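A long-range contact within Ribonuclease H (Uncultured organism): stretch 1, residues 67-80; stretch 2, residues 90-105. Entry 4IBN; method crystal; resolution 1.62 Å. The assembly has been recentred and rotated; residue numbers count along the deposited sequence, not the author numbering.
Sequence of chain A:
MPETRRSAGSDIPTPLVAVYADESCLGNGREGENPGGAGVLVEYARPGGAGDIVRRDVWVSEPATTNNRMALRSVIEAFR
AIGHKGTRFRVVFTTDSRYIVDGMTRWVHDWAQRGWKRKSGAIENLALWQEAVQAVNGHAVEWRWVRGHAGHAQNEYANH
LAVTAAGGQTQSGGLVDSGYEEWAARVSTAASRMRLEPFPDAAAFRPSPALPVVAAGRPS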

ATOM      1  N   ASN A  67      -6.468   9.177   8.133  1.00 19.31           N
ATOM      2  CA  ASN A  67      -5.373   8.921   7.251  1.00 18.57           C
ATOM      3  C   ASN A  67      -4.665   7.642   7.639  1.00 16.94           C
ATOM      4  O   ASN A  67      -4.305   6.908   6.796  1.00 22.05           O
ATOM      5  N   ASN A  68      -4.500   7.407   8.921  1.00 19.63           N
ATOM      6  CA  ASN A  68      -3.870   6.192   9.385  1.00 19.09           C
ATOM      7  C   ASN A  68      -4.663   4.963   9.036  1.00 19.59           C
ATOM      8  O   ASN A  68      -4.105   3.968   8.724  1.00 18.58           O
ATOM      9  N   ARG A  69      -5.969   5.044   9.159  1.00 15.90           N
ATOM     10  CA  ARG A  69      -6.755   3.897   8.804  1.00 17.67           C
ATOM     11  C   ARG A  69      -6.617   3.589   7.306  1.00 18.02           C
ATOM     12  O   ARG A  69      -6.427   2.487   6.912  1.00 18.27           O
ATOM     13  N   MET A  70      -6.741   4.607   6.489  1.00 15.58           N
ATOM     14  CA  MET A  70      -6.646   4.418   5.063  1.00 17.24           C
ATOM     15  C   MET A  70      -5.245   3.915   4.598  1.00 17.84           C
ATOM     16  O   MET A  70      -5.123   3.173   3.670  1.00 17.96           O
ATOM     17  N   ALA A  71      -4.220   4.374   5.268  1.00 16.21           N
ATOM     18  CA  ALA A  71      -2.907   3.902   4.960  1.00 16.32           C
ATOM     19  C   ALA A  71      -2.850   2.395   5.220  1.00 15.80           C
ATOM     20  O   ALA A  71      -2.341   1.683   4.437  1.00 18.23           O
ATOM     21  N   LEU A  72      -3.415   1.966   6.331  1.00 16.51           N
ATOM     22  CA  LEU A  72      -3.457   0.539   6.618  1.00 16.91           C
ATOM     23  C   LEU A  72      -4.287  -0.249   5.597  1.00 18.76           C
ATOM     24  O   LEU A  72      -3.915  -1.296   5.196  1.00 18.75           O
ATOM     25  N   ARG A  73      -5.400   0.308   5.166  1.00 16.38           N
ATOM     26  CA  ARG A  73      -6.194  -0.336   4.144  1.00 18.20           C
ATOM     27  C   ARG A  73      -5.456  -0.466   2.828  1.00 15.87           C
ATOM     28  O   ARG A  73      -5.679  -1.394   2.105  1.00 18.54           O
ATOM     29  N   SER A  74      -4.583   0.487   2.537  1.00 16.84           N
ATOM     30  CA  SER A  74      -3.824   0.402   1.318  1.00 17.74           C
ATOM     31  C   SER A  74      -2.971  -0.844   1.343  1.00 17.01           C
ATOM     32  O   SER A  74      -2.815  -1.495   0.366  1.00 19.04           O
ATOM     33  N   VAL A  75      -2.400  -1.135   2.481  1.00 17.44           N
ATOM     34  CA  VAL A  75      -1.652  -2.371   2.595  1.00 16.66           C
ATOM     35  C   VAL A  75      -2.539  -3.597   2.501  1.00 19.11           C
ATOM     36  O   VAL A  75      -2.285  -4.491   1.768  1.00 18.17           O
ATOM     37  N   ILE A  76      -3.598  -3.611   3.276  1.00 16.67           N
ATOM     38  CA  ILE A  76      -4.432  -4.768   3.284  1.00 16.48           C
ATOM     39  C   ILE A  76      -5.027  -5.070   1.945  1.00 19.96           C
ATOM     40  O   ILE A  76      -5.002  -6.159   1.495  1.00 19.87           O
ATOM     41  N   GLU A  77      -5.564  -4.067   1.306  1.00 18.06           N
ATOM     42  CA  GLU A  77      -6.147  -4.288   0.016  1.00 21.02           C
ATOM     43  C   GLU A  77      -5.136  -4.758  -1.010  1.00 20.26           C
ATOM     44  O   GLU A  77      -5.450  -5.556  -1.844  1.00 21.43           O
ATOM     45  N   ALA A  78      -3.943  -4.223  -0.959  1.00 18.25           N
ATOM     46  CA  ALA A  78      -2.928  -4.608  -1.910  1.00 19.33           C
ATOM     47  C   ALA A  78      -2.528  -6.049  -1.796  1.00 18.59           C
ATOM     48  O   ALA A  78      -2.480  -6.741  -2.736  1.00 20.33           O
ATOM     49  N   PHE A  79      -2.207  -6.443  -0.601  1.00 18.42           N
ATOM     50  CA  PHE A  79      -1.793  -7.787  -0.344  1.00 18.09           C
ATOM     51  C   PHE A  79      -2.900  -8.815  -0.476  1.00 22.55           C
ATOM     52  O   PHE A  79      -2.646  -9.959  -0.753  1.00 22.74           O
ATOM     53  N   ARG A  80      -4.111  -8.432  -0.167  1.00 21.29           N
ATOM     54  CA  ARG A  80      -5.217  -9.324  -0.409  1.00 25.00           C
ATOM     55  C   ARG A  80      -5.440  -9.603  -1.899  1.00 26.55           C
ATOM     56  O   ARG A  80      -5.666 -10.693  -2.292  1.00 27.11           O
ATOM     57  N   ARG A  90       7.044 -11.664  -4.192  1.00 15.19           N
ATOM     58  CA  ARG A  90       8.011 -10.712  -3.717  1.00 14.96           C
ATOM     59  C   ARG A  90       7.499  -9.304  -4.101  1.00 16.34           C
ATOM     60  O   ARG A  90       7.109  -9.113  -5.164  1.00 17.76           O
ATOM     61  N   VAL A  91       7.496  -8.373  -3.169  1.00 14.19           N
ATOM     62  CA  VAL A  91       6.897  -7.082  -3.372  1.00 15.20           C
ATOM     63  C   VAL A  91       7.819  -5.990  -2.909  1.00 15.48           C
ATOM     64  O   VAL A  91       8.287  -6.025  -1.855  1.00 15.65           O
ATOM     65  N   VAL A  92       7.990  -4.981  -3.729  1.00 16.38           N
ATOM     66  CA  VAL A  92       8.580  -3.762  -3.271  1.00 15.69           C
ATOM     67  C   VAL A  92       7.424  -2.814  -3.059  1.00 18.62           C
ATOM     68  O   VAL A  92       6.768  -2.520  -3.994  1.00 19.76           O
ATOM     69  N   PHE A  93       7.195  -2.383  -1.822  1.00 17.07           N
ATOM     70  CA  PHE A  93       6.044  -1.566  -1.493  1.00 13.72           C
ATOM     71  C   PHE A  93       6.523  -0.191  -1.129  1.00 16.62           C
ATOM     72  O   PHE A  93       7.187  -0.032  -0.193  1.00 17.03           O
ATOM     73  N   THR A  94       6.156   0.772  -1.956  1.00 14.62           N
ATOM     74  CA  THR A  94       6.546   2.134  -1.757  1.00 16.78           C
ATOM     75  C   THR A  94       5.363   3.031  -1.428  1.00 16.66           C
ATOM     76  O   THR A  94       4.436   3.059  -2.109  1.00 18.40           O
ATOM     77  N   THR A  95       5.483   3.764  -0.341  1.00 16.23           N
ATOM     78  CA  THR A  95       4.410   4.597   0.129  1.00 17.18           C
ATOM     79  C   THR A  95       4.921   5.884   0.700  1.00 19.58           C
ATOM     80  O   THR A  95       6.022   5.948   1.067  1.00 19.28           O
ATOM     81  N   ASP A  96       4.069   6.900   0.713  1.00 20.28           N
ATOM     82  CA  ASP A  96       4.319   8.151   1.411  1.00 24.43           C
ATOM     83  C   ASP A  96       4.123   8.058   2.919  1.00 22.44           C
ATOM     84  O   ASP A  96       4.440   8.950   3.620  1.00 23.24           O
ATOM     85  N   SER A  97       3.582   6.961   3.388  1.00 20.80           N
ATOM     86  CA  SER A  97       3.276   6.840   4.766  1.00 18.94           C
ATOM     87  C   SER A  97       4.388   6.202   5.570  1.00 20.11           C
ATOM     88  O   SER A  97       4.595   5.044   5.505  1.00 20.36           O
ATOM     89  N   ARG A  98       5.071   7.017   6.359  1.00 22.36           N
ATOM     90  CA  ARG A  98       6.022   6.514   7.305  1.00 21.33           C
ATOM     91  C   ARG A  98       5.335   5.710   8.365  1.00 21.33           C
ATOM     92  O   ARG A  98       5.882   4.848   8.939  1.00 21.38           O
ATOM     93  N   TYR A  99       4.079   5.975   8.571  1.00 20.04           N
ATOM     94  CA  TYR A  99       3.356   5.205   9.547  1.00 19.47           C
ATOM     95  C   TYR A  99       3.449   3.738   9.131  1.00 19.42           C
ATOM     96  O   TYR A  99       3.751   2.936   9.920  1.00 18.21           O
ATOM     97  N   ILE A 100       3.195   3.437   7.870  1.00 17.16           N
ATOM     98  CA  ILE A 100       3.292   2.070   7.367  1.00 15.74           C
ATOM     99  C   ILE A 100       4.723   1.537   7.345  1.00 15.97           C
ATOM    100  O   ILE A 100       4.961   0.480   7.782  1.00 19.50           O
ATOM    101  N   VAL A 101       5.648   2.313   6.815  1.00 16.36           N
ATOM    102  CA  VAL A 101       6.988   1.818   6.687  1.00 16.64           C
ATOM    103  C   VAL A 101       7.662   1.536   8.029  1.00 18.15           C
ATOM    104  O   VAL A 101       8.287   0.531   8.210  1.00 16.94           O
ATOM    105  N   ASP A 102       7.588   2.487   8.941  1.00 16.58           N
ATOM    106  CA  ASP A 102       8.127   2.290  10.263  1.00 17.05           C
ATOM    107  C   ASP A 102       7.333   1.238  11.055  1.00 19.75           C
ATOM    108  O   ASP A 102       7.865   0.526  11.829  1.00 19.16           O
ATOM    109  N   GLY A 103       6.037   1.207  10.874  1.00 17.14           N
ATOM    110  CA  GLY A 103       5.268   0.190  11.547  1.00 19.44           C
ATOM    111  C   GLY A 103       5.606  -1.205  11.108  1.00 20.37           C
ATOM    112  O   GLY A 103       5.760  -2.054  11.905  1.00 19.09           O
ATOM    113  N   MET A 104       5.703  -1.420   9.813  1.00 20.06           N
ATOM    114  CA  MET A 104       6.047  -2.737   9.315  1.00 19.35           C
ATOM    115  C   MET A 104       7.463  -3.183   9.589  1.00 19.32           C
ATOM    116  O   MET A 104       7.731  -4.326   9.605  1.00 20.69           O
ATOM    117  N   THR A 105       8.369  -2.242   9.676  1.00 18.28           N
ATOM    118  CA  THR A 105       9.742  -2.596   9.877  1.00 18.33           C
ATOM    119  C   THR A 105      10.167  -2.593  11.309  1.00 19.49           C
ATOM    120  O   THR A 105      11.152  -3.191  11.646  1.00 20.13           O
TER

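This is an apolar contact in which one face of helix 67-80 packs against both strand 90-95 and helix 98-105, with no direct hydrogen bond between the stretches and one water bridging them. Together the two sides bury 558 Å². The helix runs nearly antiparallel to the strand, at 158°, with the axes 11.0 Å apart at closest approach. It crosses helix 98-105 at 62°, and there the axes come to 9.7 Å.

The first part of the helix meets helix 98-105. Tyr99 points toward it in the t rotamer, with chi2 at 66°. Asn68, an m rotamer, lies over one face of the Tyr99 ring. Its ND2 is 3.6 Å from Tyr99 CE1, and its CB makes an off-centre CH-pi contact 4.1 Å from the ring centroid. Leu72 meets the edge of the same ring, with CD1 3.9 Å from Tyr99 CE2. The Tyr99 hydroxyl is hydrogen-bonded elsewhere in the structure.

Leu72 (m, t) starts out sideways, but its end comes nearer to the other stretch. Its CD2 reaches Ile100 CD1 at 3.8 Å. Ile100 (m, m) points toward the helix and touches three of its residues. Besides Leu72, it meets Ala71, whose CB is 3.9 Å from Ile100 CG1, and Val75, whose CG2 is 3.8 Å from Ile100 CG2. The small Ala71 side chain points toward the other stretch, and the backbones are close here: the CA atoms of Ala71 and Ser97 are 6.8 Å apart.

Val75 is a t rotamer, and its two methyls have different neighbours. CG1 meets Met104 CE at 3.9 Å. CG2 lies against Ile100 and also sits 3.9 Å from Phe93 CZ, so Val75 links the contact with helix 98-105 to that with the strand.

On the strand, Val91 and Phe93 point toward the helix, while Val92 between them points away. Phe93 is a t rotamer with chi2 at 105°. Ala78 CB lies at its ring edge, 4.2 Å from Phe93 CE1. Phe79 (m) starts out sideways, but its ring comes nearer to the strand. Its CE2 is 3.7 Å from Phe93 CD1, and its CE1 is 3.9 Å from Val91 CG2. The Phe79 and Phe93 planes are near parallel, at 19°, but the rings are slid apart and barely overlap, with centroids 5.9 Å apart.

Ser74, Thr95 and Ser97 form local hydrogen bonds, and water 1 joins the first two. Ser74 (p) donates from OG to Ala71 O within its own helix, at 2.7 Å. Water 1 donates to Ser74 OG at 2.9 Å and also bonds Thr95 OG1 at 2.7 Å, bridging the stretches. Thr95 OG1 in turn accepts from Ser97 N at 3.0 Å. Ser97 (t) caps helix 98-105: its OG accepts from Ile100 N at 3.2 Å. The same OG lies 3.8 Å from Ala71 CB, so the cap sits against the first helix.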

ATOM      1  CB  ASN A  67      -4.359  10.048   7.185  1.00 24.49           C
ATOM      2  CG  ASN A  67      -4.814  11.188   6.331  1.00 32.20           C
ATOM      3  OD1 ASN A  67      -4.803  11.109   5.124  1.00 40.32           O
ATOM      4  ND2 ASN A  67      -5.235  12.257   6.961  1.00 42.98           N
ATOM      5  CB  ASN A  68      -3.596   6.219  10.870  1.00 19.68           C
ATOM      6  CG  ASN A  68      -2.444   7.131  11.252  1.00 23.77           C
ATOM      7  OD1 ASN A  68      -1.766   7.643  10.440  1.00 27.23           O
ATOM      8  ND2 ASN A  68      -2.246   7.293  12.513  1.00 29.17           N
ATOM      9  CB  ARG A  69      -8.239   4.142   9.098  1.00 19.77           C
ATOM     10  CG  ARG A  69      -8.758   3.764  10.460  1.00 24.35           C
ATOM     11  CD  ARG A  69     -10.360   3.702  10.501  1.00 24.61           C
ATOM     12  NE  ARG A  69     -10.957   2.772   9.558  1.00 27.22           N
ATOM     13  CZ  ARG A  69     -11.088   1.482   9.768  1.00 28.31           C
ATOM     14  NH1 ARG A  69     -10.667   0.987  10.890  1.00 31.01           N
ATOM     15  NH2 ARG A  69     -11.604   0.696   8.872  1.00 26.72           N
ATOM     16  CB  MET A  70      -7.157   5.647   4.288  1.00 17.25           C
ATOM     17  CG  MET A  70      -8.587   5.972   4.556  1.00 19.69           C
ATOM     18  SD  MET A  70      -9.726   4.533   4.499  1.00 22.42           S
ATOM     19  CE  MET A  70      -9.702   4.141   2.819  1.00 24.45           C
ATOM     20  CB  ALA A  71      -1.901   4.617   5.766  1.00 15.82           C
ATOM     21  CB  LEU A  72      -3.840   0.254   8.072  1.00 16.84           C
ATOM     22  CG  LEU A  72      -2.768   0.506   9.094  1.00 18.30           C
ATOM     23  CD1 LEU A  72      -3.351   0.686  10.472  1.00 16.08           C
ATOM     24  CD2 LEU A  72      -1.807  -0.601   9.050  1.00 17.95           C
ATOM     25  CB  ARG A  73      -7.546   0.330   3.963  1.00 18.31           C
ATOM     26  CG  ARG A  73      -8.263   0.407   5.262  1.00 25.44           C
ATOM     27  CD  ARG A  73      -9.727   0.147   5.223  1.00 27.16           C
ATOM     28  NE  ARG A  73     -10.131  -0.869   4.281  1.00 26.33           N
ATOM     29  CZ  ARG A  73     -11.307  -0.842   3.707  1.00 35.69           C
ATOM     30  NH1 ARG A  73     -12.131   0.117   4.024  1.00 34.66           N
ATOM     31  NH2 ARG A  73     -11.686  -1.756   2.843  1.00 35.53           N
ATOM     32  CB  SER A  74      -2.999   1.674   1.051  1.00 18.78           C
ATOM     33  OG  SER A  74      -1.794   1.756   1.748  1.00 20.25           O
ATOM     34  CB  VAL A  75      -0.951  -2.455   3.934  1.00 16.13           C
ATOM     35  CG1 VAL A  75      -0.213  -3.792   4.084  1.00 19.48           C
ATOM     36  CG2 VAL A  75       0.001  -1.368   4.070  1.00 16.91           C
ATOM     37  CB  ILE A  76      -5.578  -4.576   4.250  1.00 18.28           C
ATOM     38  CG1 ILE A  76      -5.069  -4.445   5.656  1.00 18.25           C
ATOM     39  CG2 ILE A  76      -6.559  -5.689   4.168  1.00 21.01           C
ATOM     40  CD1 ILE A  76      -6.093  -3.865   6.627  1.00 19.89           C
ATOM     41  CB  GLU A  77      -6.900  -3.073  -0.499  1.00 22.14           C
ATOM     42  CG  GLU A  77      -8.062  -2.734   0.309  1.00 24.11           C
ATOM     43  CD  GLU A  77      -9.096  -3.830   0.393  1.00 31.16           C
ATOM     44  OE1 GLU A  77      -9.360  -4.455  -0.590  1.00 32.70           O
ATOM     45  OE2 GLU A  77      -9.664  -4.031   1.459  1.00 36.31           O
ATOM     46  CB  ALA A  78      -1.687  -3.762  -1.708  1.00 21.60           C
ATOM     47  CB  PHE A  79      -1.030  -7.882   0.959  1.00 18.66           C
ATOM     48  CG  PHE A  79       0.347  -7.340   0.865  1.00 18.56           C
ATOM     49  CD1 PHE A  79       1.360  -8.108   0.427  1.00 18.29           C
ATOM     50  CD2 PHE A  79       0.611  -6.054   1.163  1.00 19.10           C
ATOM     51  CE1 PHE A  79       2.565  -7.609   0.324  1.00 19.09           C
ATOM     52  CE2 PHE A  79       1.823  -5.555   1.039  1.00 17.83           C
ATOM     53  CZ  PHE A  79       2.799  -6.324   0.616  1.00 19.49           C
ATOM     54  CB  ARG A  80      -6.506  -8.808   0.235  1.00 25.02           C
ATOM     55  CG  ARG A  80      -6.621  -9.149   1.683  1.00 27.72           C
ATOM     56  CD  ARG A  80      -7.858  -8.556   2.338  1.00 26.76           C
ATOM     57  NE  ARG A  80      -7.821  -8.724   3.768  1.00 29.72           N
ATOM     58  CZ  ARG A  80      -8.662  -8.160   4.592  1.00 30.08           C
ATOM     59  NH1 ARG A  80      -9.591  -7.388   4.119  1.00 29.53           N
ATOM     60  NH2 ARG A  80      -8.538  -8.366   5.881  1.00 33.88           N
ATOM     61  CB  ARG A  90       9.358 -10.970  -4.343  1.00 16.29           C
ATOM     62  CG  ARG A  90       9.996 -12.175  -3.828  1.00 17.38           C
ATOM     63  CD  ARG A  90      11.279 -12.517  -4.598  1.00 17.78           C
ATOM     64  NE  ARG A  90      10.938 -13.196  -5.817  1.00 17.79           N
ATOM     65  CZ  ARG A  90      11.730 -13.295  -6.847  1.00 25.77           C
ATOM     66  NH1 ARG A  90      12.913 -12.781  -6.809  1.00 26.20           N
ATOM     67  NH2 ARG A  90      11.322 -13.911  -7.926  1.00 28.53           N
ATOM     68  CB  VAL A  91       5.575  -6.958  -2.588  1.00 15.22           C
ATOM     69  CG1 VAL A  91       4.930  -5.634  -2.799  1.00 17.05           C
ATOM     70  CG2 VAL A  91       4.652  -8.097  -2.938  1.00 16.53           C
ATOM     71  CB  VAL A  92       9.506  -3.166  -4.325  1.00 16.06           C
ATOM     72  CG1 VAL A  92      10.078  -1.888  -3.827  1.00 15.89           C
ATOM     73  CG2 VAL A  92      10.595  -4.112  -4.643  1.00 15.40           C
ATOM     74  CB  PHE A  93       5.267  -2.204  -0.321  1.00 14.28           C
ATOM     75  CG  PHE A  93       3.905  -1.596  -0.027  1.00 16.93           C
ATOM     76  CD1 PHE A  93       2.760  -2.235  -0.369  1.00 17.82           C
ATOM     77  CD2 PHE A  93       3.789  -0.453   0.695  1.00 19.35           C
ATOM     78  CE1 PHE A  93       1.573  -1.729  -0.077  1.00 16.43           C
ATOM     79  CE2 PHE A  93       2.601   0.042   0.986  1.00 17.20           C
ATOM     80  CZ  PHE A  93       1.491  -0.592   0.593  1.00 16.48           C
ATOM     81  CB  THR A  94       7.255   2.712  -3.028  1.00 16.60           C
ATOM     82  OG1 THR A  94       8.370   1.907  -3.366  1.00 18.72           O
ATOM     83  CG2 THR A  94       7.710   4.096  -2.776  1.00 18.70           C
ATOM     84  CB  THR A  95       3.606   3.891   1.191  1.00 20.72           C
ATOM     85  OG1 THR A  95       2.596   4.756   1.668  1.00 19.85           O
ATOM     86  CG2 THR A  95       4.465   3.454   2.294  1.00 20.84           C
ATOM     87  CB  ASP A  96       3.434   9.283   0.879  1.00 25.16           C
ATOM     88  CG  ASP A  96       1.971   9.081   1.198  1.00 34.47           C
ATOM     89  OD1 ASP A  96       1.501   7.961   1.233  1.00 37.70           O
ATOM     90  OD2 ASP A  96       1.258  10.045   1.375  1.00 40.10           O
ATOM     91  CB  SER A  97       2.012   6.007   4.921  1.00 21.93           C
ATOM     92  OG  SER A  97       1.719   5.742   6.248  1.00 21.01           O
ATOM     93  CB  ARG A  98       6.898   7.604   7.872  1.00 25.62           C
ATOM     94  CG  ARG A  98       8.023   7.907   6.976  1.00 28.25           C
ATOM     95  CD  ARG A  98       9.262   8.298   7.671  1.00 23.74           C
ATOM     96  NE  ARG A  98      10.030   7.180   8.136  1.00 24.05           N
ATOM     97  CZ  ARG A  98      11.201   6.823   7.649  1.00 27.90           C
ATOM     98  NH1 ARG A  98      11.747   7.490   6.651  1.00 29.30           N
ATOM     99  NH2 ARG A  98      11.839   5.792   8.159  1.00 26.24           N
ATOM    100  CB  TYR A  99       1.877   5.650   9.563  1.00 18.25           C
ATOM    101  CG  TYR A  99       0.955   5.042  10.596  1.00 18.42           C
ATOM    102  CD1 TYR A  99       1.113   5.277  11.922  1.00 24.86           C
ATOM    103  CD2 TYR A  99      -0.088   4.245  10.231  1.00 20.07           C
ATOM    104  CE1 TYR A  99       0.277   4.724  12.852  1.00 22.67           C
ATOM    105  CE2 TYR A  99      -0.928   3.725  11.150  1.00 22.50           C
ATOM    106  CZ  TYR A  99      -0.743   3.958  12.470  1.00 25.51           C
ATOM    107  OH  TYR A  99      -1.581   3.437  13.413  1.00 26.13           O
ATOM    108  CB  ILE A 100       2.742   1.946   5.940  1.00 15.53           C
ATOM    109  CG1 ILE A 100       1.258   2.267   5.901  1.00 17.66           C
ATOM    110  CG2 ILE A 100       3.010   0.597   5.370  1.00 15.78           C
ATOM    111  CD1 ILE A 100       0.454   1.555   6.858  1.00 21.46           C
ATOM    112  CB  VAL A 101       7.880   2.800   5.880  1.00 15.12           C
ATOM    113  CG1 VAL A 101       9.250   2.336   5.809  1.00 17.98           C
ATOM    114  CG2 VAL A 101       7.357   2.974   4.543  1.00 18.01           C
ATOM    115  CB  ASP A 102       8.241   3.591  11.028  1.00 18.25           C
ATOM    116  CG  ASP A 102       9.206   4.548  10.412  1.00 15.70           C
ATOM    117  OD1 ASP A 102      10.171   4.119   9.825  1.00 20.48           O
ATOM    118  OD2 ASP A 102       8.979   5.721  10.573  1.00 20.26           O
ATOM    119  CB  MET A 104       5.736  -2.884   7.846  1.00 18.62           C
ATOM    120  CG  MET A 104       4.309  -2.752   7.575  1.00 19.16           C
ATOM    121  SD  MET A 104       3.427  -4.221   8.168  1.00 21.77           S
ATOM    122  CE  MET A 104       1.850  -4.041   7.399  1.00 25.66           C
ATOM    123  CB  THR A 105      10.715  -1.666   9.131  1.00 17.53           C
ATOM    124  OG1 THR A 105      10.515  -0.317   9.492  1.00 19.27           O
ATOM    125  CG2 THR A 105      10.570  -1.827   7.644  1.00 18.43           C
TER
HETATM  126  O   HOH W   1       0.009   4.061   1.690  1.00 24.54           O